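Local coordinates for protein SusD homolog (Bacteroides thetaiotaomicron, PDB 4MRU) that probably binds mucin O-glycans at the cell surface as a SusD-family outer-membrane lipoprotein with a TPR-like helical fold, at residues D263-C266 against Y267-Y271; D273-R276 against D277-T281; Y352-G355 against V356-S359; G367-D370 against Y371-S374. All coordinates share one frame; numbering follows the deposited sequence.

Contact 1: D263-C266 against Y267-Y271; sequences DIIC and YMNGY. With EDO (1,2-ethanediol), chain I.
Tyr267 begins the second turn of this helix by giving its N-H to Asp263 O, and that carbonyl oxygen also lies in the plane of the tyrosine ring, at its edge, 3.2 Å from CD1. The ring's hydroxyl bonds to Lys441 O. Met268, present as selenomethionine, bonds through N to Ile264 O (3.0 Å). With its CG anti to the carbonyl carbon (chi1 -75°) and the chain extended at chi2, SE lies alongside Ile264, 3.7 Å from CG1, so a flexible selenoether arm and a branched aliphatic fill the same apolar strip. Asn269 N is 2.8 Å from Ile265 O, and the amide runs beside Ile265, with ND2 3.3 Å from CG2. An amide suits this less buried end because both its ends are used: ND2 gives a nearly straight bond to O1 of a bound ethanediol (3.0 Å, 171°) and another to Tyr291 O, while OD1 accepts from Arg276 NH1. A leucine here would probably leave Arg276 NH1 and Tyr291 O without these amide partners. Gly270 N follows with a bond to Cys266 O (3.1 Å) from above the carbonyl plane, in the last turn of the helix. Tyr271 N then closes on Tyr267 O, and its hydroxyl reaches Ile396 O. The helix 262-270 lies with Ile264, Tyr267 and Met268 against helix 408-423, where Trp420 meets the Tyr267 ring edge-to-face, while Met268 also touches the short helix 276-279 and Cys266 faces the loop at Tyr381.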
ATOM      1  N   ASP A 263       2.883   9.680  13.147  1.00 21.19           N
ATOM      2  CA  ASP A 263       2.375   8.381  13.600  1.00 23.82           C
ATOM      3  C   ASP A 263       3.458   7.340  13.600  1.00 20.34           C
ATOM      4  O   ASP A 263       3.713   6.694  14.622  1.00 23.39           O
ATOM      5  CB  ASP A 263       1.212   7.912  12.729  1.00 24.14           C
ATOM      6  CG  ASP A 263       0.101   8.931  12.658  1.00 34.37           C
ATOM      7  OD1 ASP A 263       0.177   9.868  11.817  1.00 31.86           O
ATOM      8  OD2 ASP A 263      -0.825   8.774  13.463  1.00 31.73           O
ATOM      9  N   ILE A 264       4.125   7.168  12.474  1.00 21.09           N
ATOM     10  CA  ILE A 264       5.145   6.119  12.389  1.00 19.65           C
ATOM     11  C   ILE A 264       6.311   6.389  13.363  1.00 24.51           C
ATOM     12  O   ILE A 264       6.853   5.460  13.971  1.00 21.39           O
ATOM     13  CB  ILE A 264       5.639   5.891  10.962  1.00 22.20           C
ATOM     14  CG1 ILE A 264       6.497   4.606  10.935  1.00 23.93           C
ATOM     15  CG2 ILE A 264       6.400   7.114  10.430  1.00 22.28           C
ATOM     16  CD1 ILE A 264       6.647   3.998   9.583  1.00 27.31           C
ATOM     17  N   ILE A 265       6.638   7.653  13.589  1.00 20.14           N
ATOM     18  CA  ILE A 265       7.633   7.998  14.604  1.00 21.33           C
ATOM     19  C   ILE A 265       7.177   7.711  16.055  1.00 23.43           C
ATOM     20  O   ILE A 265       7.985   7.252  16.873  1.00 25.52           O
ATOM     21  CB  ILE A 265       8.059   9.471  14.466  1.00 26.07           C
ATOM     22  CG1 ILE A 265       8.677   9.713  13.103  1.00 24.30           C
ATOM     23  CG2 ILE A 265       9.051   9.851  15.553  1.00 31.98           C
ATOM     24  CD1 ILE A 265      10.019   9.061  12.895  1.00 29.32           C
ATOM     25  N   CYS A 266       5.912   7.975  16.385  1.00 21.96           N
ATOM     26  CA  CYS A 266       5.393   7.664  17.709  1.00 20.61           C
ATOM     27  C   CYS A 266       5.523   6.189  18.046  1.00 18.13           C
ATOM     28  O   CYS A 266       5.970   5.823  19.139  1.00 20.46           O
ATOM     29  CB  CYS A 266       3.906   8.031  17.832  1.00 21.54           C
ATOM     30  SG  CYS A 266       3.628   9.794  17.983  1.00 26.09           S
ATOM     31  N   TYR A 267       5.122   5.329  17.111  1.00 17.64           N
ATOM     32  CA  TYR A 267       5.251   3.921  17.333  1.00 18.71           C
ATOM     33  C   TYR A 267       6.740   3.499  17.413  1.00 17.73           C
ATOM     34  O   TYR A 267       7.120   2.838  18.347  1.00 20.31           O
ATOM     35  CB  TYR A 267       4.588   3.112  16.230  1.00 20.92           C
ATOM     36  CG  TYR A 267       3.090   3.038  16.305  1.00 20.63           C
ATOM     37  CD1 TYR A 267       2.281   4.082  15.847  1.00 18.39           C
ATOM     38  CD2 TYR A 267       2.459   1.898  16.841  1.00 21.79           C
ATOM     39  CE1 TYR A 267       0.912   3.991  15.884  1.00 18.68           C
ATOM     40  CE2 TYR A 267       1.087   1.825  16.906  1.00 19.92           C
ATOM     41  CZ  TYR A 267       0.318   2.853  16.445  1.00 19.27           C
ATOM     42  OH  TYR A 267      -1.040   2.703  16.505  1.00 19.51           O
HETATM   43  N   MSE A 268       7.550   3.888  16.429  1.00 17.94           N
HETATM   44  CA  MSE A 268       8.927   3.347  16.314  1.00 18.69           C
HETATM   45  C   MSE A 268       9.848   3.962  17.365  1.00 17.65           C
HETATM   46  O   MSE A 268      10.762   3.264  17.840  1.00 19.13           O
HETATM   47  CB  MSE A 268       9.480   3.532  14.910  1.00 22.35           C
HETATM   48  CG  MSE A 268       8.853   2.539  13.949  1.00 21.58           C
HETATM   49 SE   MSE A 268       9.482   2.804  12.113  0.75 25.42          SE
HETATM   50  CE  MSE A 268      11.119   1.622  12.204  1.00 16.83           C
ATOM     51  N   ASN A 269       9.654   5.213  17.762  1.00 17.02           N
ATOM     52  CA  ASN A 269      10.380   5.748  18.940  1.00 22.05           C
ATOM     53  C   ASN A 269       9.917   5.092  20.251  1.00 25.51           C
ATOM     54  O   ASN A 269      10.728   4.796  21.112  1.00 21.66           O
ATOM     55  CB  ASN A 269      10.263   7.260  19.085  1.00 21.75           C
ATOM     56  CG  ASN A 269      11.171   8.021  18.142  1.00 23.28           C
ATOM     57  OD1 ASN A 269      12.024   7.459  17.426  1.00 22.77           O
ATOM     58  ND2 ASN A 269      11.013   9.305  18.150  1.00 24.02           N
ATOM     59  N   GLY A 270       8.607   4.893  20.405  1.00 22.93           N
ATOM     60  CA  GLY A 270       8.077   4.205  21.596  1.00 22.54           C
ATOM     61  C   GLY A 270       8.686   2.809  21.748  1.00 22.88           C
ATOM     62  O   GLY A 270       9.032   2.387  22.832  1.00 21.10           O
ATOM     63  N   TYR A 271       8.806   2.089  20.635  1.00 20.81           N
ATOM     64  CA  TYR A 271       9.352   0.741  20.632  1.00 20.77           C
ATOM     65  C   TYR A 271      10.860   0.723  20.581  1.00 21.03           C
ATOM     66  O   TYR A 271      11.454  -0.359  20.591  1.00 22.97           O
ATOM     67  CB  TYR A 271       8.822  -0.039  19.424  1.00 19.73           C
ATOM     68  CG  TYR A 271       7.320  -0.273  19.314  1.00 19.95           C
ATOM     69  CD1 TYR A 271       6.489  -0.303  20.426  1.00 19.67           C
ATOM     70  CD2 TYR A 271       6.747  -0.538  18.073  1.00 21.04           C
ATOM     71  CE1 TYR A 271       5.126  -0.582  20.309  1.00 20.94           C
ATOM     72  CE2 TYR A 271       5.389  -0.826  17.940  1.00 21.85           C
ATOM     73  CZ  TYR A 271       4.588  -0.836  19.064  1.00 21.54           C
ATOM     74  OH  TYR A 271       3.261  -1.126  18.926  1.00 20.60           O
TER
HETATM   75  C1  EDO I 607       7.713  10.228  19.716  1.00 35.54           C
HETATM   76  O1  EDO I 607       9.064  10.431  20.169  1.00 34.82           O
HETATM   77  C2  EDO I 607       7.168  11.467  19.008  1.00 39.97           C
HETATM   78  O2  EDO I 607       7.160  12.682  19.820  1.00 32.10           O

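Contact 2: D273-R276 against D277-T281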
ATOM      1  N   ASP A 273      12.764   1.132  18.085  1.00 23.15           N
ATOM      2  CA  ASP A 273      12.871   0.157  17.004  1.00 21.53           C
ATOM      3  C   ASP A 273      14.240   0.295  16.343  1.00 18.19           C
ATOM      4  O   ASP A 273      14.575   1.373  15.795  1.00 21.00           O
ATOM      5  CB  ASP A 273      11.719   0.413  16.028  1.00 20.31           C
ATOM      6  CG  ASP A 273      11.507  -0.691  15.037  1.00 21.68           C
ATOM      7  OD1 ASP A 273      12.465  -1.185  14.456  1.00 20.46           O
ATOM      8  OD2 ASP A 273      10.318  -1.009  14.811  1.00 21.77           O
ATOM      9  N   PRO A 274      15.055  -0.788  16.340  1.00 21.22           N
ATOM     10  CA  PRO A 274      16.339  -0.693  15.655  1.00 22.76           C
ATOM     11  C   PRO A 274      16.271  -0.395  14.135  1.00 21.24           C
ATOM     12  O   PRO A 274      17.284  -0.041  13.559  1.00 26.68           O
ATOM     13  CB  PRO A 274      16.967  -2.093  15.882  1.00 25.33           C
ATOM     14  CG  PRO A 274      16.280  -2.626  17.098  1.00 24.48           C
ATOM     15  CD  PRO A 274      14.864  -2.095  17.006  1.00 23.50           C
ATOM     16  N   ARG A 275      15.113  -0.481  13.489  1.00 20.08           N
ATOM     17  CA  ARG A 275      15.024  -0.166  12.056  1.00 19.19           C
ATOM     18  C   ARG A 275      15.033   1.328  11.729  1.00 22.53           C
ATOM     19  O   ARG A 275      15.062   1.711  10.543  1.00 22.63           O
ATOM     20  CB  ARG A 275      13.742  -0.791  11.460  1.00 21.73           C
ATOM     21  CG  ARG A 275      13.821  -2.292  11.383  1.00 22.34           C
ATOM     22  CD  ARG A 275      12.454  -2.910  11.064  1.00 23.12           C
ATOM     23  NE  ARG A 275      11.567  -2.848  12.217  1.00 20.51           N
ATOM     24  CZ  ARG A 275      10.409  -3.500  12.313  1.00 18.92           C
ATOM     25  NH1 ARG A 275       9.978  -4.265  11.330  1.00 18.83           N
ATOM     26  NH2 ARG A 275       9.681  -3.393  13.412  1.00 19.22           N
ATOM     27  N   ARG A 276      14.902   2.170  12.757  1.00 24.05           N
ATOM     28  CA  ARG A 276      14.774   3.608  12.533  1.00 23.15           C
ATOM     29  C   ARG A 276      15.938   4.154  11.722  1.00 23.71           C
ATOM     30  O   ARG A 276      15.715   4.956  10.842  1.00 24.50           O
ATOM     31  CB  ARG A 276      14.647   4.356  13.865  1.00 24.68           C
ATOM     32  CG  ARG A 276      13.258   4.239  14.464  1.00 20.76           C
ATOM     33  CD  ARG A 276      13.197   4.831  15.868  1.00 23.48           C
ATOM     34  NE  ARG A 276      14.119   4.152  16.752  1.00 20.56           N
ATOM     35  CZ  ARG A 276      14.546   4.636  17.920  1.00 26.17           C
ATOM     36  NH1 ARG A 276      14.112   5.808  18.380  1.00 23.76           N
ATOM     37  NH2 ARG A 276      15.402   3.921  18.644  1.00 21.75           N
ATOM     38  N   ASP A 277      17.156   3.696  11.980  1.00 23.47           N
ATOM     39  CA  ASP A 277      18.308   4.284  11.282  1.00 27.94           C
ATOM     40  C   ASP A 277      18.415   3.775   9.850  1.00 24.94           C
ATOM     41  O   ASP A 277      19.207   4.292   9.089  1.00 24.39           O
ATOM     42  CB  ASP A 277      19.634   4.112  12.045  1.00 33.61           C
ATOM     43  CG  ASP A 277      20.234   2.732  11.928  1.00 46.18           C
ATOM     44  OD1 ASP A 277      19.484   1.753  11.778  1.00 44.63           O
ATOM     45  OD2 ASP A 277      21.483   2.644  11.947  1.00 69.87           O
ATOM     46  N   LYS A 278      17.606   2.786   9.498  1.00 21.84           N
ATOM     47  CA  LYS A 278      17.487   2.328   8.114  1.00 22.35           C
ATOM     48  C   LYS A 278      16.298   2.989   7.403  1.00 23.10           C
ATOM     49  O   LYS A 278      16.267   3.049   6.189  1.00 22.88           O
ATOM     50  CB  LYS A 278      17.308   0.816   8.070  1.00 22.86           C
ATOM     51  CG  LYS A 278      18.435   0.040   8.819  1.00 24.97           C
ATOM     52  CD  LYS A 278      19.728   0.160   8.086  1.00 30.66           C
ATOM     53  CE  LYS A 278      20.818  -0.735   8.695  1.00 42.34           C
ATOM     54  NZ  LYS A 278      20.886  -0.568  10.160  1.00 42.95           N
ATOM     55  N   TYR A 279      15.335   3.471   8.162  1.00 21.10           N
ATOM     56  CA  TYR A 279      14.118   4.097   7.575  1.00 19.24           C
ATOM     57  C   TYR A 279      14.203   5.612   7.381  1.00 22.49           C
ATOM     58  O   TYR A 279      13.646   6.153   6.427  1.00 19.02           O
ATOM     59  CB  TYR A 279      12.938   3.870   8.484  1.00 19.99           C
ATOM     60  CG  TYR A 279      12.262   2.518   8.391  1.00 19.15           C
ATOM     61  CD1 TYR A 279      12.957   1.372   7.996  1.00 24.20           C
ATOM     62  CD2 TYR A 279      10.907   2.395   8.697  1.00 21.16           C
ATOM     63  CE1 TYR A 279      12.313   0.129   7.896  1.00 20.83           C
ATOM     64  CE2 TYR A 279      10.262   1.157   8.596  1.00 21.74           C
ATOM     65  CZ  TYR A 279      10.995   0.035   8.201  1.00 17.68           C
ATOM     66  OH  TYR A 279      10.382  -1.199   8.108  1.00 23.02           O
ATOM     67  N   PHE A 280      14.841   6.295   8.339  1.00 20.15           N
ATOM     68  CA  PHE A 280      14.761   7.740   8.483  1.00 19.25           C
ATOM     69  C   PHE A 280      16.104   8.402   8.676  1.00 21.70           C
ATOM     70  O   PHE A 280      17.059   7.778   9.141  1.00 21.30           O
ATOM     71  CB  PHE A 280      13.959   8.108   9.723  1.00 19.40           C
ATOM     72  CG  PHE A 280      12.673   7.353   9.884  1.00 17.92           C
ATOM     73  CD1 PHE A 280      11.716   7.347   8.882  1.00 19.16           C
ATOM     74  CD2 PHE A 280      12.388   6.713  11.085  1.00 20.31           C
ATOM     75  CE1 PHE A 280      10.520   6.673   9.036  1.00 21.27           C
ATOM     76  CE2 PHE A 280      11.200   6.034  11.241  1.00 21.50           C
ATOM     77  CZ  PHE A 280      10.266   6.012  10.212  1.00 19.01           C
ATOM     78  N   THR A 281      16.186   9.662   8.264  1.00 23.22           N
ATOM     79  CA  THR A 281      17.279  10.518   8.651  1.00 22.47           C
ATOM     80  C   THR A 281      16.995  11.108  10.049  1.00 23.39           C
ATOM     81  O   THR A 281      15.831  11.199  10.502  1.00 24.40           O
ATOM     82  CB  THR A 281      17.461  11.688   7.664  1.00 25.06           C
ATOM     83  OG1 THR A 281      16.283  12.495   7.683  1.00 19.06           O
ATOM     84  CG2 THR A 281      17.665  11.179   6.259  1.00 25.20           C
TER
HETATM   85  O   HOH W   1      17.693   2.727  14.636  1.00 30.41           O
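With CG swung away from the carbonyl carbon in both Arg275 (chi1 -70°) and Tyr279 (chi1 -81°), the two side chains run alongside each other, one helical turn apart. Arg275 CB sits over one face of the phenol ring, 3.9 Å from CE1, and the arginine then bends at chi3, which turns its guanidinium back to Asp273. The grip there is side-on: NE meets OD1 at 2.9 Å and NH2 meets OD2 at 2.8 Å, each on a syn lone pair. Asp273 OD1 takes a second donor on its anti side, Arg275 N, the capping bond of an Asx turn. This is the start of helix 276-279, entered through a type I turn from Asp273 to Arg276; Pro274 suits its second position because it needs no N-H there. Asp273 O is held from opposite faces of its plane by Arg276 N and by Arg276 NE (3.0 Å), NH1 being taken by Asn269. With an alanine at Arg275, the buried Asp273 carboxylate would probably be left without its counter-charge and its two side-on donors. Arg275 O accepts from both Lys278 N and Tyr279 N (3.0 Å each), and Phe280 N closes the turn on Arg276 O, also at 3.0 Å. On the outer side Lys278 NZ pairs with Asp277 OD1, and a water links Asp277 N to Pro274 O, weakly at the latter. Tyr279 OH bonds to Ile421 O, and Arg275 reaches Ser359 through NH1 and Gln418 through NH2.

Contact 3: Y352-G355 against V356-S359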
ATOM      1  N   TYR A 352       3.907 -14.316  13.014  1.00 19.86           N
ATOM      2  CA  TYR A 352       4.102 -12.959  13.472  1.00 19.72           C
ATOM      3  C   TYR A 352       5.570 -12.713  13.770  1.00 19.66           C
ATOM      4  O   TYR A 352       6.169 -11.730  13.293  1.00 18.79           O
ATOM      5  CB  TYR A 352       3.246 -12.687  14.725  1.00 20.13           C
ATOM      6  CG  TYR A 352       3.507 -11.364  15.431  1.00 18.47           C
ATOM      7  CD1 TYR A 352       3.052 -10.156  14.898  1.00 19.29           C
ATOM      8  CD2 TYR A 352       4.178 -11.326  16.632  1.00 18.63           C
ATOM      9  CE1 TYR A 352       3.277  -8.967  15.543  1.00 17.51           C
ATOM     10  CE2 TYR A 352       4.381 -10.147  17.301  1.00 18.42           C
ATOM     11  CZ  TYR A 352       3.937  -8.966  16.748  1.00 16.97           C
ATOM     12  OH  TYR A 352       4.151  -7.820  17.441  1.00 17.57           O
ATOM     13  N   GLU A 353       6.161 -13.608  14.538  1.00 20.05           N
ATOM     14  CA  GLU A 353       7.565 -13.430  14.931  1.00 20.06           C
ATOM     15  C   GLU A 353       8.482 -13.518  13.729  1.00 21.25           C
ATOM     16  O   GLU A 353       9.426 -12.732  13.619  1.00 18.41           O
ATOM     17  CB  GLU A 353       7.945 -14.439  16.002  1.00 22.70           C
ATOM     18  CG  GLU A 353       7.233 -14.125  17.281  1.00 20.53           C
ATOM     19  CD  GLU A 353       7.883 -14.712  18.526  1.00 25.80           C
ATOM     20  OE1 GLU A 353       8.504 -15.810  18.469  1.00 22.52           O
ATOM     21  OE2 GLU A 353       7.752 -14.045  19.569  1.00 22.60           O
ATOM     22  N   THR A 354       8.180 -14.453  12.827  1.00 20.08           N
ATOM     23  CA  THR A 354       8.914 -14.586  11.581  1.00 21.20           C
ATOM     24  C   THR A 354       8.789 -13.322  10.694  1.00 19.26           C
ATOM     25  O   THR A 354       9.764 -12.882  10.117  1.00 20.89           O
ATOM     26  CB  THR A 354       8.427 -15.840  10.825  1.00 23.04           C
ATOM     27  OG1 THR A 354       8.753 -16.979  11.600  1.00 22.02           O
ATOM     28  CG2 THR A 354       9.046 -15.929   9.458  1.00 22.61           C
ATOM     29  N   GLY A 355       7.631 -12.696  10.665  1.00 19.13           N
ATOM     30  CA  GLY A 355       7.457 -11.477   9.909  1.00 19.98           C
ATOM     31  C   GLY A 355       8.340 -10.366  10.420  1.00 20.60           C
ATOM     32  O   GLY A 355       8.953  -9.648   9.642  1.00 20.50           O
ATOM     33  N   VAL A 356       8.422 -10.227  11.742  1.00 18.38           N
ATOM     34  CA  VAL A 356       9.244  -9.191  12.325  1.00 19.11           C
ATOM     35  C   VAL A 356      10.726  -9.487  11.996  1.00 19.20           C
ATOM     36  O   VAL A 356      11.496  -8.604  11.613  1.00 22.45           O
ATOM     37  CB  VAL A 356       9.039  -9.094  13.848  1.00 19.24           C
ATOM     38  CG1 VAL A 356      10.027  -8.117  14.460  1.00 22.37           C
ATOM     39  CG2 VAL A 356       7.617  -8.663  14.166  1.00 21.65           C
ATOM     40  N   LYS A 357      11.128 -10.717  12.220  1.00 17.30           N
ATOM     41  CA  LYS A 357      12.517 -11.151  11.941  1.00 18.83           C
ATOM     42  C   LYS A 357      12.942 -10.915  10.480  1.00 20.30           C
ATOM     43  O   LYS A 357      14.070 -10.469  10.201  1.00 21.25           O
ATOM     44  CB  LYS A 357      12.715 -12.600  12.336  1.00 19.30           C
ATOM     45  CG  LYS A 357      12.812 -12.769  13.858  1.00 21.15           C
ATOM     46  CD  LYS A 357      13.076 -14.219  14.278  1.00 24.53           C
ATOM     47  CE  LYS A 357      11.865 -15.082  13.977  1.00 32.06           C
ATOM     48  NZ  LYS A 357      11.906 -16.368  14.753  1.00 33.80           N
ATOM     49  N   LEU A 358      12.070 -11.275   9.566  1.00 18.50           N
ATOM     50  CA  LEU A 358      12.286 -11.053   8.151  1.00 20.10           C
ATOM     51  C   LEU A 358      12.414  -9.579   7.824  1.00 18.63           C
ATOM     52  O   LEU A 358      13.237  -9.223   6.995  1.00 20.27           O
ATOM     53  CB  LEU A 358      11.141 -11.640   7.319  1.00 17.90           C
ATOM     54  CG  LEU A 358      11.134 -13.155   7.235  1.00 20.77           C
ATOM     55  CD1 LEU A 358       9.815 -13.662   6.679  1.00 19.33           C
ATOM     56  CD2 LEU A 358      12.286 -13.665   6.392  1.00 21.45           C
ATOM     57  N   SER A 359      11.571  -8.730   8.410  1.00 20.52           N
ATOM     58  CA  SER A 359      11.710  -7.290   8.159  1.00 19.12           C
ATOM     59  C   SER A 359      13.054  -6.771   8.692  1.00 20.25           C
ATOM     60  O   SER A 359      13.712  -5.999   8.030  1.00 17.57           O
ATOM     61  CB  SER A 359      10.553  -6.513   8.760  1.00 19.17           C
ATOM     62  OG  SER A 359      10.759  -5.132   8.708  1.00 17.40           O
TER
HETATM   63  O   HOH W   2      11.226 -15.798  17.426  1.00 26.54           O
HETATM   64  O   HOH W   3       9.180 -17.429  14.316  1.00 24.27           O
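Thr354 and Leu358 lie side by side one turn apart in helix 348-363, with the threonine methyl CG2 3.7 Å from Leu358 CD1. CG2 stands opposite the backbone N of Thr354, which leaves OG1 beside that N (chi1 -64°), where it also bonds to Asp350 O. Lys357 starts out extended, then folds at chi3 (-68°), and its CE comes back to within 3.4 Å of Glu353 O. That fold carries NZ between two waters: one is 2.8 Å from NZ and donates a hydrogen bond to Glu353 OE1, the other is 3.0 Å from NZ and donates one to Thr354 OG1. Val356 packs CG1 on Tyr371 and CG2 on Leu372, while Gly355, buried and without a side chain, passes its carbonyl to Ser328 OG. Beneath these groups run the regular backbone bonds, such as Leu358 N to Thr354 O at 2.9 Å. Since Glu353 OE1 and Lys357 NZ stay 5.1 Å apart, the opposite charges are joined through water and not by a direct salt bridge, an arrangement that suits a partly exposed helix flank and probably gives only modest electrostatic gain.

Contact 4: G367-D370 against Y371-S374; sequences GAED and YLNS. With MG (magnesium ion), chain C.
A short helix with Gly367 at its N-cap position unwinds here into a type I turn from Tyr371 to Ser374, and the turn presents Asn373 to a magnesium ion. Gly367 fits the N-cap because its positive phi (96°) would press any beta carbon against the preceding carbonyl. Its O accepts from Tyr371 N (3.1 Å), and Ala368 O accepts from Leu372 N (2.9 Å). Asp370 O is then reached by Asn373 N, three residues on and from well above the carbonyl plane, as the helix gives way to the turn. Tyr371 has CG anti to its own N (chi1 176°), which sets the ring against Phe360, Pro274 and Tyr271, with its hydroxyl bonded to Gln418 NE2. Leu372 lays CG against Ala368 O and packs on Glu353 of helix 348-363. Asn373 divides its amide between two tasks. OD1 binds magnesium at 2.1 Å, while ND2 gives one hydrogen bond to a metal-bound water (3.0 Å) and another to a second water (2.9 Å) that in turn bonds to Asp370 OD1, also at 2.9 Å. This double hold probably fixes the rotation of the amide and keeps its oxygen on the metal. A neutral amide oxygen and five waters complete the shell; the side chain of Glu353 comes within about 4 Å of the ion, so a carboxylate may help through the second shell. Such six-fold, octahedral coordination, with a single protein oxygen and the rest water, is typical of a largely hydrated magnesium site at a protein surface.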
ATOM      1  N   GLY A 367      18.763  -7.284  16.586  1.00 23.84           N
ATOM      2  CA  GLY A 367      17.984  -7.202  17.785  1.00 27.00           C
ATOM      3  C   GLY A 367      16.539  -7.689  17.699  1.00 28.93           C
ATOM      4  O   GLY A 367      15.754  -7.421  18.628  1.00 27.81           O
ATOM      5  N   ALA A 368      16.155  -8.418  16.647  1.00 23.91           N
ATOM      6  CA  ALA A 368      14.737  -8.746  16.507  1.00 20.63           C
ATOM      7  C   ALA A 368      14.213  -9.565  17.696  1.00 21.86           C
ATOM      8  O   ALA A 368      13.060  -9.373  18.144  1.00 19.40           O
ATOM      9  CB  ALA A 368      14.480  -9.501  15.217  1.00 22.92           C
ATOM     10  N   GLU A 369      15.008 -10.489  18.183  1.00 22.09           N
ATOM     11  CA  GLU A 369      14.522 -11.420  19.201  1.00 27.92           C
ATOM     12  C   GLU A 369      14.192 -10.665  20.485  1.00 27.20           C
ATOM     13  O   GLU A 369      13.155 -10.914  21.043  1.00 22.38           O
ATOM     14  CB  GLU A 369      15.523 -12.563  19.455  1.00 30.05           C
ATOM     15  CG  GLU A 369      15.672 -13.526  18.257  1.00 35.69           C
ATOM     16  CD  GLU A 369      14.620 -14.640  18.165  1.00 50.04           C
ATOM     17  OE1 GLU A 369      13.543 -14.526  18.798  1.00 49.16           O
ATOM     18  OE2 GLU A 369      14.862 -15.637  17.423  1.00 56.22           O
ATOM     19  N   ASP A 370      15.065  -9.749  20.950  1.00 26.84           N
ATOM     20  CA  ASP A 370      14.724  -8.910  22.111  1.00 25.25           C
ATOM     21  C   ASP A 370      13.518  -7.964  21.850  1.00 24.49           C
ATOM     22  O   ASP A 370      12.688  -7.772  22.709  1.00 21.81           O
ATOM     23  CB  ASP A 370      15.909  -8.066  22.571  1.00 31.93           C
ATOM     24  CG  ASP A 370      16.939  -8.874  23.336  1.00 49.30           C
ATOM     25  OD1 ASP A 370      16.586  -9.960  23.849  1.00 51.28           O
ATOM     26  OD2 ASP A 370      18.097  -8.414  23.432  1.00 43.48           O
ATOM     27  N   TYR A 371      13.464  -7.360  20.671  1.00 21.14           N
ATOM     28  CA  TYR A 371      12.374  -6.469  20.261  1.00 20.19           C
ATOM     29  C   TYR A 371      11.015  -7.187  20.357  1.00 17.44           C
ATOM     30  O   TYR A 371      10.037  -6.651  20.833  1.00 17.29           O
ATOM     31  CB  TYR A 371      12.634  -5.978  18.826  1.00 19.52           C
ATOM     32  CG  TYR A 371      11.553  -5.106  18.193  1.00 20.22           C
ATOM     33  CD1 TYR A 371      11.574  -3.722  18.358  1.00 19.46           C
ATOM     34  CD2 TYR A 371      10.568  -5.651  17.404  1.00 19.90           C
ATOM     35  CE1 TYR A 371      10.634  -2.908  17.791  1.00 20.51           C
ATOM     36  CE2 TYR A 371       9.603  -4.826  16.781  1.00 20.03           C
ATOM     37  CZ  TYR A 371       9.659  -3.461  16.959  1.00 19.17           C
ATOM     38  OH  TYR A 371       8.714  -2.654  16.359  1.00 21.95           O
ATOM     39  N   LEU A 372      11.007  -8.447  19.996  1.00 20.68           N
ATOM     40  CA  LEU A 372       9.783  -9.260  20.034  1.00 19.00           C
ATOM     41  C   LEU A 372       9.232  -9.494  21.443  1.00 20.28           C
ATOM     42  O   LEU A 372       8.088  -9.882  21.582  1.00 22.90           O
ATOM     43  CB  LEU A 372      10.049 -10.616  19.351  1.00 19.99           C
ATOM     44  CG  LEU A 372       9.970 -10.627  17.825  1.00 19.95           C
ATOM     45  CD1 LEU A 372      10.461 -11.960  17.320  1.00 20.07           C
ATOM     46  CD2 LEU A 372       8.559 -10.358  17.392  1.00 20.58           C
ATOM     47  N   ASN A 373      10.016  -9.233  22.477  1.00 22.13           N
ATOM     48  CA  ASN A 373       9.510  -9.288  23.826  1.00 21.68           C
ATOM     49  C   ASN A 373       9.240  -7.941  24.439  1.00 22.92           C
ATOM     50  O   ASN A 373       9.049  -7.833  25.653  1.00 20.92           O
ATOM     51  CB  ASN A 373      10.511 -10.045  24.689  1.00 22.37           C
ATOM     52  CG  ASN A 373      10.555 -11.509  24.326  1.00 21.46           C
ATOM     53  OD1 ASN A 373       9.543 -12.148  24.132  1.00 21.20           O
ATOM     54  ND2 ASN A 373      11.770 -12.039  24.201  1.00 23.12           N
ATOM     55  N   SER A 374       9.241  -6.895  23.619  1.00 23.18           N
ATOM     56  CA  SER A 374       9.067  -5.552  24.126  1.00 24.06           C
ATOM     57  C   SER A 374       7.647  -5.351  24.628  1.00 20.05           C
ATOM     58  O   SER A 374       6.669  -5.794  23.991  1.00 20.01           O
ATOM     59  CB  SER A 374       9.369  -4.510  23.030  1.00 27.37           C
ATOM     60  OG  SER A 374       9.014  -3.210  23.460  1.00 24.14           O
TER
HETATM   61 MG    MG C 601       8.848 -14.122  23.621  1.00 24.28          MG
HETATM   62  O   HOH W   4      14.172 -10.727  25.240  1.00 32.79           O
HETATM   63  O   HOH W   5      10.776 -14.867  24.075  1.00 24.17           O
HETATM   64  O   HOH W   6       8.145 -14.302  25.661  1.00 21.70           O
HETATM   65  O   HOH W   7       6.988 -13.402  23.007  1.00 20.29           O
HETATM   66  O   HOH W   8       8.224 -16.112  23.145  1.00 18.24           O
HETATM   67  O   HOH W   9       9.474 -13.830  21.634  1.00 19.32           O

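Contact 1 is the most buried of the four, with one apolar side-chain pair, Ile264 and Met268, beside its helical backbone bonds; contacts 2 and 3 are partly buried, and contact 4 is the farthest from the chain centre, with water and metal in its chemistry. Contacts 1 and 2 lie on successive helices, joined by Met268 O to Asp273 N and by Met268 CE packing on the Tyr279 ring. Contacts 3 and 4 likewise hold successive helices, with Val356 and Glu353 against Leu372. Arg275, whose NH1 reaches Ser359 OG, ties contact 2 to contact 3, while Tyr371 brings contact 4 against Tyr271 of contact 1 and Pro274 of contact 2. Contacts 1 and 3 do not touch.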